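Salmonella plasmid virulence: SpvB (Salmonella typhimurium, PDB 6P0X) is the N-terminal domain of a toxin that probably ADP-ribosylates an arginine of host actin and so blocks filament assembly. Local coordinates at residues A[34-39]-A[47-52]; A[191-196]-A[261-266]; A[265-270]-A[318-323]; A[308-313]-A[324-329]. All blocks are in the same frame, centred on the assembly; numbering follows the deposited sequence.

In the fold
All four contacts belong to a domain built almost wholly of beta structure. Interactions 1 and 4 are antiparallel strand pairs, partly buried, in which paired backbone amides do the joining, with apolar or aromatic side chains packed beside them. Interaction 2 is a surface contact between two loops, carried by a single asparagine amide. Interaction 3, buried, is polar: a carboxylate held by an arginine of its segment accepts two weak hydrogen bonds from Thr320. Interactions 2 and 3 share Leu265 and Ala266, so one loop is tied down twice. Interactions 3 and 4 both use strand 321-328, and interaction 1 meets that strand through Val47, which pairs with Thr320, and Trp49, which packs on Leu322.

Interaction 1 (A[34-39]-A[47-52]); sequences LHYSSG and VGWSCA. With AKR (acrylic acid), chain D.
Strands 33-36 and 49-50 pair antiparallel here, the second and third strands of a small three-stranded antiparallel sheet, with Tyr36 packed across Trp49 on one of its faces. His35 and Ser50 form the hydrogen-bonded pair: His35 N reaches Ser50 O at 2.9 Å with a nearly straight N-H...O angle of 168°, and Ser50 N returns the bond to His35 O. Beyond it Tyr36 and Trp49 make a non-hydrogen-bonded pair, and Ser37 N continues the pairing to Gly48 O.

The Trp49 indole lies back across strand 33-36, and Tyr36 CB sits 3.5 Å from the centroid of its six-membered ring, almost on the normal, a CH-pi contact. Tyr36 CG stands anti to the backbone N (chi1 176°), and the phenol ring extends past the pyrrole side of the indole, planes 51° apart, with Tyr36 CD1 3.5 Å from Trp49 NE1. The backbone of Leu34 lies at the indole edge. Gly48, at a positive phi, brings its CA 3.9 Å from Tyr36 CE1. Ile16 and Leu18 of strand 16-19 also touch Trp49. At the far end Cys51 and Ala52 belong to a pocket holding acrylic acid, whose oxygen OXT is 3.7 Å from Ala52 CA, while Leu34 CD2 packs 3.6 Å from Cys51 CB.

Interaction 2 (A[191-196]-A[261-266]); sequences GDNVDL and QNSWLA
The Trp264 indole and the Asp192 carboxylate cross at about a right angle as side chains, their planes 58° apart. Asp192 CB comes to 3.8 Å from Trp264 CD1, and Asp192 OD2 approaches the ring obliquely. The indole N-H is used elsewhere: Trp264 NE1 bonds to Asn190 OD1, which also accepts Asp192 N, while Arg284 makes a cation-pi contact with the ring and Tyr210 also meets it. The third flat group, the Asn193 amide, carries the polar part of the contact. Its nitrogen, Asn193 ND2, donates to Trp264 O at 2.7 Å, with that oxygen close to the amide plane but the donor 44° above the plane of the Trp264 carbonyl. Asn193 ND2 also donates to Ser263 OG at 2.7 Å, a more bent bond at 131° with the hydroxyl oxygen tilted from the amide plane. Two bonds from one nitrogen hold the rotation of the amide.

Both segments are loops, and the contact pins a type II beta turn, Gly191 to Val194, closed by Val194 N to Gly191 O, against the irregular chain that precedes strand 271-273. Asn193 occupies the third position of this turn with a positive phi, and its CB points toward the other loop. Ser263 OG lies between its own backbone N and carbonyl carbon, facing the amide. Further along the second loop, Ala266 CB sits 3.3 Å from Asn193 O, and Val194 CG2 touches the same Ala266 CB at 4.1 Å.

Interaction 3 (A[265-270]-A[318-323]); sequences LARQDP and ILTQLC
Asp269 reaches across to Thr320, and its side chain can be followed outward from a CB that points toward segment 318-323. Asp269 CB lies 4.1 Å from Ile318 O. Asp269 CG stands between the backbone N and the carbonyl carbon (chi1 62°), 3.2 Å from Thr320 OG1, and the carboxylate opens from there. Asp269 OD1 accepts the hydroxyl, Thr320 OG1, at 2.8 Å, a weak bond. Asp269 OD2 takes the backbone amide, Thr320 N, at 3.0 Å, also weak, with the N-H...O angle bent to 127°. One residue's hydroxyl and amide thus meet the two oxygens separately, with the Asp269 and Thr320 side chains crossing at about a right angle.

The same two oxygens are gripped from within their own segment by Arg267, side-on. Arg267 NE meets Asp269 OD1 at 2.7 Å, from above the carboxylate plane, and Arg267 NH2 meets Asp269 OD2 at 3.0 Å, on the syn side but tilted out of the carboxylate plane, both oxygens lying near the guanidinium plane. Held by these straighter bonds, the carboxylate is fixed in rotation, and the positive charge beside it would be expected to keep it ionised. Asn42 extends the network, its ND2 donating to Asp269 OD2 and its OD1 accepting from Arg267 NH2; Arg267 NH1 bonds to the carbonyl oxygens of Gly43 and Arg284.

This is a buried salt-bridge network of loops: an Arg-X-Asp pair ahead of strand 271-273 meets, through two weak bonds, the residue that leads into strand 321-328, the second strand of a beta hairpin.

Interaction 4 (A[308-313]-A[324-329]); sequences RLLLEY and AARTLA. With AKR (acrylic acid), chain E.
Arg308 and Leu328 form one end of an antiparallel beta hairpin pairing, strand 304-314 with strand 321-328, and six backbone bonds join the two segments. They come as reciprocal pairs at Arg308-Leu328, Leu310-Arg326 and Glu312-Ala324; Glu312 N to Ala324 O, 2.9 Å, is nearly straight at 177°. Between them CA-H groups of the non-hydrogen-bonded residues approach carbonyl oxygens across the strands, as Thr327 CA does Arg308 O.

Apolar contacts lie on both faces. On one, Leu309 CD1 rests 3.8 Å from Thr327 CG2, and Leu311 CD2 meets Ala325 CB at 3.9 Å. On the other, Leu328 CD1 reaches diagonally over to Leu310 CB at 3.7 Å.

Charges share this second face. Glu312 OE2 stays 4.2 Å from Arg326 NE, too far for a salt bridge. A bound acrylic acid also comes close, AKR O lying 3.0 Å from Glu312 OE2. Arg308, extended from CG to NE, carries its guanidinium away to Tyr330 OH, Gln288 OE1 and Asp251 O.

Strand 304-314 has strand 288-293 as its other neighbour, through Leu309 with Val289, while Leu18 of strand 16-19 packs on Leu311 and Ala325.

Interaction 1 (A[34-39]-A[47-52])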
# COMPACT_ATOMS: atom_id res chain seq x y z
N LEU A 34 5.63 8.87 -9.48
CA LEU A 34 5.09 8.16 -10.62
C LEU A 34 6.23 7.82 -11.57
O LEU A 34 7.06 8.68 -11.87
CB LEU A 34 4.03 9.01 -11.32
CG LEU A 34 2.63 8.83 -10.73
CD1 LEU A 34 1.68 9.94 -11.17
CD2 LEU A 34 2.09 7.47 -11.14
N HIS A 35 6.28 6.57 -12.00
CA HIS A 35 7.33 6.10 -12.89
C HIS A 35 6.71 5.56 -14.17
O HIS A 35 5.68 4.89 -14.13
CB HIS A 35 8.19 5.02 -12.23
CG HIS A 35 8.99 5.52 -11.06
ND1 HIS A 35 9.89 6.56 -11.17
CD2 HIS A 35 9.02 5.13 -9.77
CE1 HIS A 35 10.45 6.78 -9.99
NE2 HIS A 35 9.94 5.93 -9.13
N TYR A 36 7.34 5.88 -15.30
CA TYR A 36 6.89 5.37 -16.59
C TYR A 36 7.90 4.36 -17.13
O TYR A 36 9.11 4.63 -17.15
CB TYR A 36 6.70 6.50 -17.60
CG TYR A 36 6.33 6.00 -18.98
CD1 TYR A 36 5.03 5.63 -19.28
CD2 TYR A 36 7.29 5.87 -19.98
CE1 TYR A 36 4.67 5.17 -20.53
CE2 TYR A 36 6.95 5.41 -21.25
CZ TYR A 36 5.64 5.06 -21.51
OH TYR A 36 5.28 4.60 -22.76
N SER A 37 7.41 3.21 -17.58
CA SER A 37 8.21 2.21 -18.26
C SER A 37 7.49 1.80 -19.53
O SER A 37 6.31 1.45 -19.48
CB SER A 37 8.46 0.99 -17.36
OG SER A 37 9.26 0.03 -18.03
N SER A 38 8.19 1.85 -20.66
CA SER A 38 7.56 1.53 -21.94
C SER A 38 7.03 0.11 -21.99
O SER A 38 6.12 -0.18 -22.77
CB SER A 38 8.54 1.75 -23.09
OG SER A 38 9.64 0.86 -23.00
N GLY A 39 7.58 -0.80 -21.18
CA GLY A 39 7.09 -2.15 -21.12
C GLY A 39 6.05 -2.42 -20.06
O GLY A 39 5.58 -3.56 -19.94
N VAL A 47 -1.77 2.45 -18.70
CA VAL A 47 -0.68 1.66 -19.25
C VAL A 47 0.64 2.40 -19.07
O VAL A 47 0.74 3.61 -19.33
CB VAL A 47 -0.94 1.35 -20.74
CG1 VAL A 47 0.27 0.70 -21.38
CG2 VAL A 47 -2.16 0.45 -20.86
N GLY A 48 1.66 1.68 -18.60
CA GLY A 48 3.02 2.18 -18.55
C GLY A 48 3.41 2.92 -17.29
O GLY A 48 4.59 2.96 -16.94
N TRP A 49 2.45 3.54 -16.60
CA TRP A 49 2.74 4.29 -15.39
C TRP A 49 2.42 3.47 -14.15
O TRP A 49 1.49 2.67 -14.14
CB TRP A 49 1.95 5.60 -15.35
CG TRP A 49 2.44 6.64 -16.30
CD1 TRP A 49 2.00 6.87 -17.58
CD2 TRP A 49 3.46 7.62 -16.06
NE1 TRP A 49 2.68 7.92 -18.14
CE2 TRP A 49 3.58 8.40 -17.22
CE3 TRP A 49 4.28 7.91 -14.96
CZ2 TRP A 49 4.50 9.44 -17.33
CZ3 TRP A 49 5.19 8.95 -15.06
CH2 TRP A 49 5.29 9.70 -16.24
N SER A 50 3.20 3.70 -13.09
CA SER A 50 3.00 2.98 -11.84
C SER A 50 3.50 3.82 -10.68
O SER A 50 4.45 4.60 -10.81
CB SER A 50 3.71 1.63 -11.84
OG SER A 50 5.10 1.80 -12.06
N CYS A 51 2.84 3.65 -9.54
CA CYS A 51 3.27 4.23 -8.27
C CYS A 51 2.76 3.29 -7.17
O CYS A 51 1.62 3.39 -6.73
CB CYS A 51 2.74 5.65 -8.07
SG CYS A 51 3.15 6.35 -6.45
N ALA A 52 3.61 2.34 -6.80
CA ALA A 52 3.24 1.30 -5.85
C ALA A 52 4.06 1.44 -4.58
O ALA A 52 5.21 1.90 -4.60
CB ALA A 52 3.44 -0.10 -6.45
CA AKR D . -1.49 -1.16 -3.86
CB AKR D . -1.87 -2.17 -4.59
C AKR D . -0.17 -0.46 -4.16
O AKR D . 0.93 -1.02 -3.87
OXT AKR D . -0.17 0.68 -4.70

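Interaction 2 (A[191-196]-A[261-266])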
# COMPACT_ATOMS: atom_id res chain seq x y z
N GLY A 191 -18.17 -2.10 -6.30
CA GLY A 191 -18.92 -1.98 -7.53
C GLY A 191 -19.56 -0.63 -7.76
O GLY A 191 -20.45 -0.51 -8.61
N ASP A 192 -19.10 0.39 -7.04
CA ASP A 192 -19.65 1.73 -7.20
C ASP A 192 -19.54 2.19 -8.65
O ASP A 192 -18.47 2.11 -9.26
CB ASP A 192 -18.93 2.72 -6.28
CG ASP A 192 -19.12 2.40 -4.82
OD1 ASP A 192 -19.94 1.52 -4.50
OD2 ASP A 192 -18.44 3.04 -3.98
N ASN A 193 -20.66 2.65 -9.20
CA ASN A 193 -20.76 3.19 -10.55
C ASN A 193 -20.43 2.15 -11.62
O ASN A 193 -20.07 2.51 -12.74
CB ASN A 193 -19.86 4.42 -10.72
CG ASN A 193 -20.23 5.54 -9.77
OD1 ASN A 193 -21.40 5.89 -9.63
ND2 ASN A 193 -19.22 6.10 -9.10
N VAL A 194 -20.57 0.87 -11.30
CA VAL A 194 -20.31 -0.22 -12.23
C VAL A 194 -21.63 -0.88 -12.58
O VAL A 194 -22.40 -1.25 -11.68
CB VAL A 194 -19.31 -1.24 -11.66
CG1 VAL A 194 -19.09 -2.38 -12.64
CG2 VAL A 194 -17.98 -0.57 -11.32
N ASP A 195 -21.91 -1.02 -13.87
CA ASP A 195 -23.08 -1.77 -14.32
C ASP A 195 -22.83 -3.26 -14.11
O ASP A 195 -22.00 -3.86 -14.81
CB ASP A 195 -23.36 -1.46 -15.79
CG ASP A 195 -24.56 -2.21 -16.33
OD1 ASP A 195 -25.39 -2.67 -15.52
OD2 ASP A 195 -24.67 -2.34 -17.57
N LEU A 196 -23.53 -3.85 -13.15
CA LEU A 196 -23.28 -5.22 -12.73
C LEU A 196 -23.94 -6.26 -13.63
O LEU A 196 -24.05 -7.42 -13.22
CB LEU A 196 -23.74 -5.41 -11.28
CG LEU A 196 -23.03 -4.52 -10.26
CD1 LEU A 196 -23.49 -4.85 -8.85
CD2 LEU A 196 -21.52 -4.67 -10.38
N GLN A 261 -17.26 13.33 -0.99
CA GLN A 261 -18.71 13.32 -0.94
C GLN A 261 -19.35 12.37 -1.95
O GLN A 261 -20.52 12.02 -1.79
CB GLN A 261 -19.26 14.73 -1.17
N ASN A 262 -18.61 11.95 -2.97
CA ASN A 262 -19.12 11.08 -4.02
C ASN A 262 -18.33 9.77 -4.06
O ASN A 262 -17.31 9.61 -3.39
CB ASN A 262 -19.05 11.76 -5.39
CG ASN A 262 -19.82 13.07 -5.42
OD1 ASN A 262 -19.27 14.13 -5.12
ND2 ASN A 262 -21.09 13.01 -5.80
N SER A 263 -18.81 8.85 -4.88
CA SER A 263 -18.14 7.58 -5.10
C SER A 263 -17.13 7.71 -6.23
O SER A 263 -17.25 8.57 -7.11
CB SER A 263 -19.16 6.48 -5.40
OG SER A 263 -19.92 6.79 -6.56
N TRP A 264 -16.13 6.83 -6.22
CA TRP A 264 -15.07 6.93 -7.21
C TRP A 264 -15.58 6.52 -8.59
O TRP A 264 -16.55 5.77 -8.73
CB TRP A 264 -13.86 6.08 -6.82
CG TRP A 264 -14.14 4.69 -6.31
CD1 TRP A 264 -15.31 3.98 -6.41
CD2 TRP A 264 -13.21 3.83 -5.64
NE1 TRP A 264 -15.16 2.74 -5.83
CE2 TRP A 264 -13.88 2.63 -5.35
CE3 TRP A 264 -11.87 3.98 -5.24
CZ2 TRP A 264 -13.25 1.57 -4.69
CZ3 TRP A 264 -11.26 2.93 -4.59
CH2 TRP A 264 -11.95 1.74 -4.31
N LEU A 265 -14.91 7.03 -9.62
CA LEU A 265 -15.34 6.80 -10.99
C LEU A 265 -15.00 5.39 -11.44
O LEU A 265 -14.07 4.75 -10.93
CB LEU A 265 -14.67 7.81 -11.93
CG LEU A 265 -15.05 9.28 -11.75
CD1 LEU A 265 -14.16 10.17 -12.61
CD2 LEU A 265 -16.51 9.50 -12.10
N ALA A 266 -15.75 4.90 -12.42
CA ALA A 266 -15.50 3.61 -13.04
C ALA A 266 -14.82 3.85 -14.37
O ALA A 266 -15.31 4.63 -15.20
CB ALA A 266 -16.80 2.83 -13.23

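Interaction 3 (A[265-270]-A[318-323])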
# COMPACT_ATOMS: atom_id res chain seq x y z
N LEU A 265 -14.91 7.03 -9.62
CA LEU A 265 -15.34 6.80 -10.99
C LEU A 265 -15.00 5.39 -11.44
O LEU A 265 -14.07 4.75 -10.93
CB LEU A 265 -14.67 7.81 -11.93
CG LEU A 265 -15.05 9.28 -11.75
CD1 LEU A 265 -14.16 10.17 -12.61
CD2 LEU A 265 -16.51 9.50 -12.10
N ALA A 266 -15.75 4.90 -12.42
CA ALA A 266 -15.50 3.61 -13.04
C ALA A 266 -14.82 3.85 -14.37
O ALA A 266 -15.31 4.63 -15.20
CB ALA A 266 -16.80 2.83 -13.23
N ARG A 267 -13.68 3.19 -14.59
CA ARG A 267 -12.90 3.41 -15.79
C ARG A 267 -13.53 2.72 -16.99
O ARG A 267 -14.36 1.81 -16.86
CB ARG A 267 -11.47 2.91 -15.60
CG ARG A 267 -11.37 1.43 -15.29
CD ARG A 267 -9.99 1.06 -14.77
NE ARG A 267 -8.96 1.18 -15.80
CZ ARG A 267 -7.65 1.18 -15.55
NH1 ARG A 267 -7.22 1.08 -14.30
NH2 ARG A 267 -6.78 1.28 -16.55
N GLN A 268 -13.12 3.16 -18.18
CA GLN A 268 -13.64 2.60 -19.41
C GLN A 268 -12.97 1.29 -19.79
O GLN A 268 -13.52 0.54 -20.61
CB GLN A 268 -13.47 3.60 -20.56
CG GLN A 268 -14.39 4.79 -20.47
CD GLN A 268 -14.19 5.75 -21.63
OE1 GLN A 268 -14.06 5.33 -22.78
NE2 GLN A 268 -14.17 7.04 -21.33
N ASP A 269 -11.80 0.99 -19.22
CA ASP A 269 -11.01 -0.18 -19.60
C ASP A 269 -10.76 -1.09 -18.39
O ASP A 269 -9.61 -1.35 -18.03
CB ASP A 269 -9.69 0.25 -20.24
CG ASP A 269 -8.81 1.06 -19.29
OD1 ASP A 269 -9.35 1.80 -18.44
OD2 ASP A 269 -7.57 0.94 -19.40
N PRO A 270 -11.81 -1.62 -17.77
CA PRO A 270 -11.59 -2.51 -16.62
C PRO A 270 -10.99 -3.83 -17.07
O PRO A 270 -11.20 -4.30 -18.19
CB PRO A 270 -13.00 -2.70 -16.05
CG PRO A 270 -13.90 -2.53 -17.22
CD PRO A 270 -13.21 -1.65 -18.22
N ILE A 318 -10.33 0.36 -24.87
CA ILE A 318 -9.20 -0.52 -25.13
C ILE A 318 -8.08 -0.30 -24.11
O ILE A 318 -7.61 -1.24 -23.47
CB ILE A 318 -8.69 -0.33 -26.57
CG1 ILE A 318 -9.81 -0.65 -27.57
CG2 ILE A 318 -7.48 -1.21 -26.84
CD1 ILE A 318 -9.46 -0.32 -29.00
N LEU A 319 -7.64 0.95 -23.95
CA LEU A 319 -6.57 1.26 -23.01
C LEU A 319 -6.73 2.70 -22.54
O LEU A 319 -7.21 3.56 -23.28
CB LEU A 319 -5.18 1.09 -23.64
CG LEU A 319 -4.53 2.40 -24.13
CD1 LEU A 319 -3.14 2.59 -23.55
CD2 LEU A 319 -4.50 2.50 -25.64
N THR A 320 -6.35 2.93 -21.30
CA THR A 320 -6.25 4.28 -20.76
C THR A 320 -4.78 4.66 -20.67
O THR A 320 -3.97 3.91 -20.12
CB THR A 320 -6.91 4.38 -19.39
OG1 THR A 320 -8.32 4.19 -19.53
CG2 THR A 320 -6.65 5.74 -18.79
N GLN A 321 -4.44 5.83 -21.22
CA GLN A 321 -3.06 6.31 -21.24
C GLN A 321 -3.00 7.70 -20.64
O GLN A 321 -3.79 8.58 -21.02
CB GLN A 321 -2.50 6.33 -22.67
CG GLN A 321 -1.03 6.67 -22.75
CD GLN A 321 -0.14 5.54 -22.25
OE1 GLN A 321 -0.38 4.38 -22.57
NE2 GLN A 321 0.87 5.89 -21.47
N LEU A 322 -2.07 7.91 -19.72
CA LEU A 322 -1.87 9.24 -19.15
C LEU A 322 -1.33 10.17 -20.23
O LEU A 322 -0.36 9.85 -20.92
CB LEU A 322 -0.90 9.19 -17.97
CG LEU A 322 -0.57 10.56 -17.38
CD1 LEU A 322 -1.64 10.97 -16.37
CD2 LEU A 322 0.81 10.57 -16.73
N CYS A 323 -1.96 11.33 -20.37
CA CYS A 323 -1.53 12.28 -21.39
C CYS A 323 -1.01 13.59 -20.83
O CYS A 323 -0.22 14.25 -21.51
CB CYS A 323 -2.68 12.56 -22.38
SG CYS A 323 -4.14 13.33 -21.66

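Interaction 4 (A[308-313]-A[324-329])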
# COMPACT_ATOMS: atom_id res chain seq x y z
N ARG A 308 -2.10 20.28 -5.59
CA ARG A 308 -2.98 19.35 -6.28
C ARG A 308 -2.31 18.91 -7.58
O ARG A 308 -2.23 19.69 -8.53
CB ARG A 308 -4.33 20.01 -6.58
CG ARG A 308 -5.26 19.19 -7.46
CD ARG A 308 -6.54 19.95 -7.76
NE ARG A 308 -7.59 19.06 -8.25
CZ ARG A 308 -8.77 19.47 -8.70
NH1 ARG A 308 -9.06 20.76 -8.72
NH2 ARG A 308 -9.66 18.59 -9.14
N LEU A 309 -1.85 17.67 -7.63
CA LEU A 309 -1.34 17.10 -8.87
C LEU A 309 -2.52 16.49 -9.61
O LEU A 309 -3.07 15.47 -9.18
CB LEU A 309 -0.25 16.06 -8.59
CG LEU A 309 0.21 15.23 -9.80
CD1 LEU A 309 0.82 16.12 -10.87
CD2 LEU A 309 1.18 14.13 -9.38
N LEU A 310 -2.90 17.12 -10.72
CA LEU A 310 -4.02 16.70 -11.54
C LEU A 310 -3.50 15.97 -12.76
O LEU A 310 -2.62 16.48 -13.48
CB LEU A 310 -4.88 17.90 -11.96
CG LEU A 310 -6.22 17.53 -12.61
CD1 LEU A 310 -7.02 16.58 -11.73
CD2 LEU A 310 -7.03 18.79 -12.94
N LEU A 311 -4.04 14.78 -12.99
CA LEU A 311 -3.66 13.89 -14.07
C LEU A 311 -4.77 13.87 -15.11
O LEU A 311 -5.95 13.75 -14.77
CB LEU A 311 -3.42 12.48 -13.54
CG LEU A 311 -2.50 12.35 -12.32
CD1 LEU A 311 -2.52 10.93 -11.77
CD2 LEU A 311 -1.07 12.78 -12.65
N GLU A 312 -4.39 14.01 -16.38
CA GLU A 312 -5.30 13.92 -17.50
C GLU A 312 -4.97 12.67 -18.30
O GLU A 312 -3.80 12.43 -18.63
CB GLU A 312 -5.20 15.16 -18.40
CG GLU A 312 -5.41 16.48 -17.67
CD GLU A 312 -5.32 17.67 -18.60
OE1 GLU A 312 -5.93 17.63 -19.69
OE2 GLU A 312 -4.63 18.65 -18.25
N TYR A 313 -6.01 11.90 -18.63
CA TYR A 313 -5.88 10.61 -19.29
C TYR A 313 -6.58 10.63 -20.64
O TYR A 313 -7.57 11.34 -20.84
CB TYR A 313 -6.51 9.48 -18.46
CG TYR A 313 -5.79 9.12 -17.19
CD1 TYR A 313 -4.74 8.21 -17.20
CD2 TYR A 313 -6.17 9.67 -15.98
CE1 TYR A 313 -4.09 7.86 -16.04
CE2 TYR A 313 -5.52 9.33 -14.81
CZ TYR A 313 -4.48 8.43 -14.85
OH TYR A 313 -3.82 8.09 -13.69
N ALA A 324 -1.42 13.99 -19.63
CA ALA A 324 -0.92 15.26 -19.11
C ALA A 324 -0.93 15.24 -17.59
O ALA A 324 -1.62 14.44 -16.96
CB ALA A 324 -1.74 16.45 -19.63
N ALA A 325 -0.15 16.15 -17.00
CA ALA A 325 -0.12 16.30 -15.55
C ALA A 325 0.33 17.71 -15.21
O ALA A 325 1.18 18.28 -15.89
CB ALA A 325 0.82 15.28 -14.90
N ARG A 326 -0.25 18.27 -14.15
CA ARG A 326 0.20 19.57 -13.65
C ARG A 326 -0.22 19.75 -12.21
O ARG A 326 -1.19 19.13 -11.75
CB ARG A 326 -0.33 20.72 -14.51
CG ARG A 326 -1.73 20.49 -15.04
CD ARG A 326 -2.68 21.56 -14.59
NE ARG A 326 -4.02 21.33 -15.13
CZ ARG A 326 -4.97 22.25 -15.20
NH1 ARG A 326 -4.73 23.48 -14.78
NH2 ARG A 326 -6.15 21.94 -15.71
N THR A 327 0.49 20.62 -11.49
CA THR A 327 0.23 20.86 -10.07
C THR A 327 -0.38 22.24 -9.90
O THR A 327 0.28 23.26 -10.15
CB THR A 327 1.50 20.73 -9.23
OG1 THR A 327 2.50 21.63 -9.74
CG2 THR A 327 2.02 19.30 -9.27
N LEU A 328 -1.64 22.27 -9.48
CA LEU A 328 -2.38 23.48 -9.20
C LEU A 328 -2.31 23.85 -7.72
O LEU A 328 -2.17 23.00 -6.84
CB LEU A 328 -3.85 23.33 -9.62
CG LEU A 328 -4.19 22.92 -11.05
CD1 LEU A 328 -4.24 21.41 -11.18
CD2 LEU A 328 -5.50 23.54 -11.52
N ALA A 329 -2.40 25.16 -7.47
CA ALA A 329 -2.53 25.75 -6.14
C ALA A 329 -3.75 26.67 -6.14
O ALA A 329 -4.06 27.30 -7.16
CB ALA A 329 -1.27 26.54 -5.74
CA AKR E . -3.50 19.94 -22.44
CB AKR E . -3.02 20.53 -23.52
C AKR E . -3.80 20.76 -21.18
O AKR E . -3.19 20.53 -20.11
OXT AKR E . -4.67 21.67 -21.23